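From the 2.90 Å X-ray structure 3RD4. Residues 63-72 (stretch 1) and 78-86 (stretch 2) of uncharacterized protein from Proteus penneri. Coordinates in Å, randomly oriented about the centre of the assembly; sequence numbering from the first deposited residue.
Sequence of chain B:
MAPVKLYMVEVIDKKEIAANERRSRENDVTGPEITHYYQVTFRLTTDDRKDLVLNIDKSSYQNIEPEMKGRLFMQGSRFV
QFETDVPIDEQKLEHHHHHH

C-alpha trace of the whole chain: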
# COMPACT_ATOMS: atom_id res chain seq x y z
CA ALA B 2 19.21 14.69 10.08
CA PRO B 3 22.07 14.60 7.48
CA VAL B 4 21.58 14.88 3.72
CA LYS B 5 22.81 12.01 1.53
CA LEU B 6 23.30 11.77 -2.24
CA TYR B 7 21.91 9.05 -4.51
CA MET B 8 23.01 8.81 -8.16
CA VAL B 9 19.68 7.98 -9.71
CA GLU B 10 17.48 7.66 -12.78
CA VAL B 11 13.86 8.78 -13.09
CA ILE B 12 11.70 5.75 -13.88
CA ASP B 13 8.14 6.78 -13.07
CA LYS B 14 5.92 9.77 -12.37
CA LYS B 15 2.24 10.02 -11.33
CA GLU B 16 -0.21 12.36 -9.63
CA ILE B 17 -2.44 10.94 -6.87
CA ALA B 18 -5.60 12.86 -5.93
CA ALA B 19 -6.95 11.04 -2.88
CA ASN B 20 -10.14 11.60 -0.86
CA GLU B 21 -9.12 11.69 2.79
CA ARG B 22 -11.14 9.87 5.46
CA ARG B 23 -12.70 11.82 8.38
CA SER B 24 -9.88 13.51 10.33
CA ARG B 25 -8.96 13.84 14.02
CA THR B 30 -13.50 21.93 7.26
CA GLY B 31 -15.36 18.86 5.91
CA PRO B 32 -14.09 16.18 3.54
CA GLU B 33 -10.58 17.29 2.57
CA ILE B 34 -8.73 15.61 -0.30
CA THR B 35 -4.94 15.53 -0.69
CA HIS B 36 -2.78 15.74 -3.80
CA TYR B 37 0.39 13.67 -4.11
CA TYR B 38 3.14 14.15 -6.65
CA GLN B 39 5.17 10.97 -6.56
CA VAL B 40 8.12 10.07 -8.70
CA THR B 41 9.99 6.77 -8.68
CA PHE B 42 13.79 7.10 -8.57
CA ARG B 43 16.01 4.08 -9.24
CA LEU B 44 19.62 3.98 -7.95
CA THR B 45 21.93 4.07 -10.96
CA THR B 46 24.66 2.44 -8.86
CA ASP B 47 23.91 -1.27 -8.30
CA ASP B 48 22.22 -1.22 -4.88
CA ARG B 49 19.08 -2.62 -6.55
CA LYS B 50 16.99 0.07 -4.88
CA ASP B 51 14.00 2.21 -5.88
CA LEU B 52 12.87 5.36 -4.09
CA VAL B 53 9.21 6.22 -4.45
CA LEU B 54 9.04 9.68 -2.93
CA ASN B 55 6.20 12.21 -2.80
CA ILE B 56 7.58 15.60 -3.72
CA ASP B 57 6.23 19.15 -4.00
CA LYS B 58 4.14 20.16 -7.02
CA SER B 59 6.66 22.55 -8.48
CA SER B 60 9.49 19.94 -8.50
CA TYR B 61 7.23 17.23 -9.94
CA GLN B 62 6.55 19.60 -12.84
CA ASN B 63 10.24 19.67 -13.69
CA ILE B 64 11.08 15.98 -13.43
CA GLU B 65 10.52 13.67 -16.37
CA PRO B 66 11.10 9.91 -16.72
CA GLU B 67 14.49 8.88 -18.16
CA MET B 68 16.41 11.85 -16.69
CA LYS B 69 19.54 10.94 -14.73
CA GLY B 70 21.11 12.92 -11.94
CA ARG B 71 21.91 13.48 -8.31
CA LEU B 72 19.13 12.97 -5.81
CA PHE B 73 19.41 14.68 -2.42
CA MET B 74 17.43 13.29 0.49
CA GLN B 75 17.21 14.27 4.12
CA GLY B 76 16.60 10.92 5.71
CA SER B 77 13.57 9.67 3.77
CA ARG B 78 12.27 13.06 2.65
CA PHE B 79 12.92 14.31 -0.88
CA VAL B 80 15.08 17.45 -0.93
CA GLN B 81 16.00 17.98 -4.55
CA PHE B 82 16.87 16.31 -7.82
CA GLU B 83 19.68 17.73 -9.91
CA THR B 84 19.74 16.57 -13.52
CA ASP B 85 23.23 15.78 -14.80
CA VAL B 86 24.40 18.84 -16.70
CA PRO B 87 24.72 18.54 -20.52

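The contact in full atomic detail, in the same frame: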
# COMPACT_ATOMS: atom_id res chain seq x y z
N ASN B 63 8.97 19.55 -13.00
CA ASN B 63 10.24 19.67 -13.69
C ASN B 63 11.04 18.39 -13.73
O ASN B 63 12.23 18.42 -14.05
CB ASN B 63 11.06 20.78 -13.04
CG ASN B 63 10.70 22.14 -13.55
OD1 ASN B 63 10.88 22.43 -14.73
ND2 ASN B 63 10.17 22.98 -12.68
N ILE B 64 10.40 17.27 -13.42
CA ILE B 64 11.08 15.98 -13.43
C ILE B 64 10.38 15.01 -14.37
O ILE B 64 9.23 14.65 -14.17
CB ILE B 64 11.11 15.35 -12.02
CG1 ILE B 64 11.92 16.23 -11.08
CG2 ILE B 64 11.71 13.96 -12.08
CD1 ILE B 64 11.74 15.88 -9.63
N GLU B 65 11.09 14.61 -15.42
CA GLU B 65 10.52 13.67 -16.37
C GLU B 65 11.23 12.35 -16.30
O GLU B 65 12.36 12.27 -15.86
CB GLU B 65 10.59 14.23 -17.79
CG GLU B 65 9.40 15.09 -18.15
CD GLU B 65 8.08 14.40 -17.85
OE1 GLU B 65 7.84 13.29 -18.38
OE2 GLU B 65 7.27 14.95 -17.08
N PRO B 66 10.55 11.28 -16.71
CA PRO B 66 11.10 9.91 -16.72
C PRO B 66 12.25 9.80 -17.73
O PRO B 66 12.17 10.34 -18.84
CB PRO B 66 9.90 9.06 -17.12
CG PRO B 66 8.72 9.86 -16.60
CD PRO B 66 9.10 11.26 -16.97
N GLU B 67 13.30 9.09 -17.34
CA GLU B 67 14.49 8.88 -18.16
C GLU B 67 15.61 9.90 -17.92
O GLU B 67 16.66 9.83 -18.56
CB GLU B 67 14.11 8.86 -19.64
CG GLU B 67 14.04 7.47 -20.24
CD GLU B 67 13.31 7.45 -21.57
OE1 GLU B 67 13.35 8.49 -22.29
OE2 GLU B 67 12.69 6.41 -21.90
N MET B 68 15.38 10.86 -17.03
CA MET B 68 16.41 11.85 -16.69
C MET B 68 17.34 11.13 -15.71
O MET B 68 16.91 10.20 -15.00
CB MET B 68 15.82 13.06 -15.95
CG MET B 68 15.03 14.06 -16.75
SD MET B 68 14.43 15.40 -15.62
CE MET B 68 13.59 16.47 -16.79
N LYS B 69 18.60 11.54 -15.66
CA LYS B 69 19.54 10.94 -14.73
C LYS B 69 20.28 12.04 -13.99
O LYS B 69 20.70 13.01 -14.60
CB LYS B 69 20.55 10.05 -15.45
CG LYS B 69 19.93 8.86 -16.14
CD LYS B 69 20.96 7.79 -16.48
CE LYS B 69 20.33 6.68 -17.34
NZ LYS B 69 21.27 5.54 -17.61
N GLY B 70 20.42 11.89 -12.69
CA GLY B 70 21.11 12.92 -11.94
C GLY B 70 21.39 12.60 -10.49
O GLY B 70 21.42 11.44 -10.08
N ARG B 71 21.63 13.65 -9.71
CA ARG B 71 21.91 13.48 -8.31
C ARG B 71 20.61 13.69 -7.57
O ARG B 71 19.85 14.61 -7.89
CB ARG B 71 22.92 14.51 -7.84
CG ARG B 71 24.28 14.32 -8.45
CD ARG B 71 25.25 15.36 -7.91
NE ARG B 71 24.80 16.71 -8.23
CZ ARG B 71 24.63 17.16 -9.47
NH1 ARG B 71 24.87 16.37 -10.51
NH2 ARG B 71 24.23 18.40 -9.66
N LEU B 72 20.34 12.83 -6.60
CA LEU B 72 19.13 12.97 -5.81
C LEU B 72 19.57 13.29 -4.38
O LEU B 72 20.41 12.59 -3.83
CB LEU B 72 18.34 11.66 -5.84
CG LEU B 72 17.30 11.42 -4.75
CD1 LEU B 72 16.28 12.52 -4.79
CD2 LEU B 72 16.65 10.08 -4.94
N ARG B 78 12.97 11.97 3.31
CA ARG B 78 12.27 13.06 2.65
C ARG B 78 13.04 13.58 1.44
O ARG B 78 14.25 13.77 1.48
CB ARG B 78 12.04 14.19 3.66
CG ARG B 78 11.05 15.26 3.18
CD ARG B 78 10.89 16.40 4.20
NE ARG B 78 12.11 17.17 4.40
CZ ARG B 78 12.64 18.01 3.50
NH1 ARG B 78 12.04 18.19 2.33
NH2 ARG B 78 13.77 18.66 3.77
N PHE B 79 12.32 13.79 0.34
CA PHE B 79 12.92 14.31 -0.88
C PHE B 79 13.40 15.72 -0.62
O PHE B 79 12.69 16.48 0.03
CB PHE B 79 11.89 14.33 -2.00
CG PHE B 79 12.34 15.08 -3.24
CD1 PHE B 79 13.20 14.48 -4.16
CD2 PHE B 79 11.86 16.36 -3.50
CE1 PHE B 79 13.57 15.16 -5.33
CE2 PHE B 79 12.22 17.05 -4.67
CZ PHE B 79 13.08 16.44 -5.59
N VAL B 80 14.57 16.09 -1.12
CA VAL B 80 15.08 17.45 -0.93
C VAL B 80 15.22 18.16 -2.27
O VAL B 80 14.81 19.32 -2.43
CB VAL B 80 16.47 17.46 -0.25
CG1 VAL B 80 16.89 18.90 0.03
CG2 VAL B 80 16.43 16.66 1.04
N GLN B 81 15.79 17.44 -3.22
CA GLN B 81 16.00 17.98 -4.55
C GLN B 81 16.54 16.94 -5.52
O GLN B 81 17.12 15.93 -5.12
CB GLN B 81 16.98 19.15 -4.50
CG GLN B 81 17.26 19.74 -5.85
CD GLN B 81 16.05 20.44 -6.41
OE1 GLN B 81 15.68 21.50 -5.94
NE2 GLN B 81 15.42 19.83 -7.42
N PHE B 82 16.36 17.20 -6.80
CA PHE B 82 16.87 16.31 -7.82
C PHE B 82 17.57 17.15 -8.85
O PHE B 82 16.94 17.98 -9.51
CB PHE B 82 15.75 15.53 -8.50
CG PHE B 82 16.19 14.76 -9.71
CD1 PHE B 82 17.18 13.80 -9.60
CD2 PHE B 82 15.66 15.04 -10.96
CE1 PHE B 82 17.64 13.12 -10.72
CE2 PHE B 82 16.11 14.36 -12.10
CZ PHE B 82 17.10 13.40 -11.97
N GLU B 83 18.88 16.97 -8.96
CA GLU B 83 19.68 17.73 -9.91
C GLU B 83 19.99 16.85 -11.11
O GLU B 83 20.60 15.80 -10.98
CB GLU B 83 20.97 18.21 -9.24
CG GLU B 83 20.72 18.88 -7.89
CD GLU B 83 21.79 19.89 -7.51
OE1 GLU B 83 22.96 19.48 -7.35
OE2 GLU B 83 21.44 21.09 -7.38
N THR B 84 19.53 17.30 -12.28
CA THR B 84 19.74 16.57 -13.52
C THR B 84 21.11 16.81 -14.12
O THR B 84 21.47 17.95 -14.45
CB THR B 84 18.66 16.93 -14.56
OG1 THR B 84 18.99 16.33 -15.81
CG2 THR B 84 18.54 18.46 -14.71
N ASP B 85 21.87 15.73 -14.26
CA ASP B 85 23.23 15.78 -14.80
C ASP B 85 23.36 16.77 -15.95
O ASP B 85 22.76 16.60 -17.01
CB ASP B 85 23.66 14.39 -15.28
CG ASP B 85 24.74 13.78 -14.39
OD1 ASP B 85 24.58 13.82 -13.15
OD2 ASP B 85 25.74 13.27 -14.95
N VAL B 86 24.16 17.80 -15.71
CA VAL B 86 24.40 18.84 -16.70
C VAL B 86 24.73 18.24 -18.08
O VAL B 86 25.21 17.10 -18.17
CB VAL B 86 25.54 19.75 -16.22

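Residues 69-72 pair with strand 78-84 as antiparallel strands, and the loop before them adds apolar contacts. Together the two stretches bury 628 Å².

Asn63 does not reach the second stretch. Ile64 is buried. Its CA-to-CB bond points sideways, but the end of the side chain comes nearer. Ile64 CG1 lies 3.9 Å from Phe82 CD2, and Ile64 CD1 lies 4.3 Å from Phe79 CZ. The CG1-CD1 arm of this aliphatic side chain touches both rings.

Glu65 to Met68 form a type II turn, with Glu67 at positive phi. Glu65 N makes a weak hydrogen bond to Met68 SD at 3.4 Å. Met68 points toward the second stretch, and its extended chain brings SD to the edge of the Phe82 ring, 4.0 Å from Phe82 CE2.

The CA-to-CB bond of Lys69 points away from the second stretch, and the residue contributes backbone. Asp85 N donates to Lys69 O at 3.0 Å.

Gly70 is buried opposite Thr84. Gly70 CA lies 3.1 Å from Glu83 O, a CA-H...O contact. A CB here would point toward the second strand and clash with Glu83 O and Thr84 CA, so glycine suits the site. Gly70 N sits at the edge of the Phe82 ring, 3.6 Å from CE1.

Arg71 pairs with Glu83 through two backbone hydrogen bonds: Arg71 N to Glu83 O at 2.7 Å and Glu83 N to Arg71 O at 2.8 Å. Their side chains share one face of the sheet. There, Arg71 NH2 forms a salt bridge with Glu83 OE1 at 2.8 Å. Glu83 CB lies over one face of the guanidinium. A long salt bridge joins Arg71 NH1 to Asp85 OD1 at 3.7 Å, although Asp85 is poorly ordered.

Leu72 pairs with Phe82 on the other face. Both are buried. Leu72 CD1 meets the Phe79 ring edge, 3.7 Å from Phe79 CD1, extending the apolar cluster.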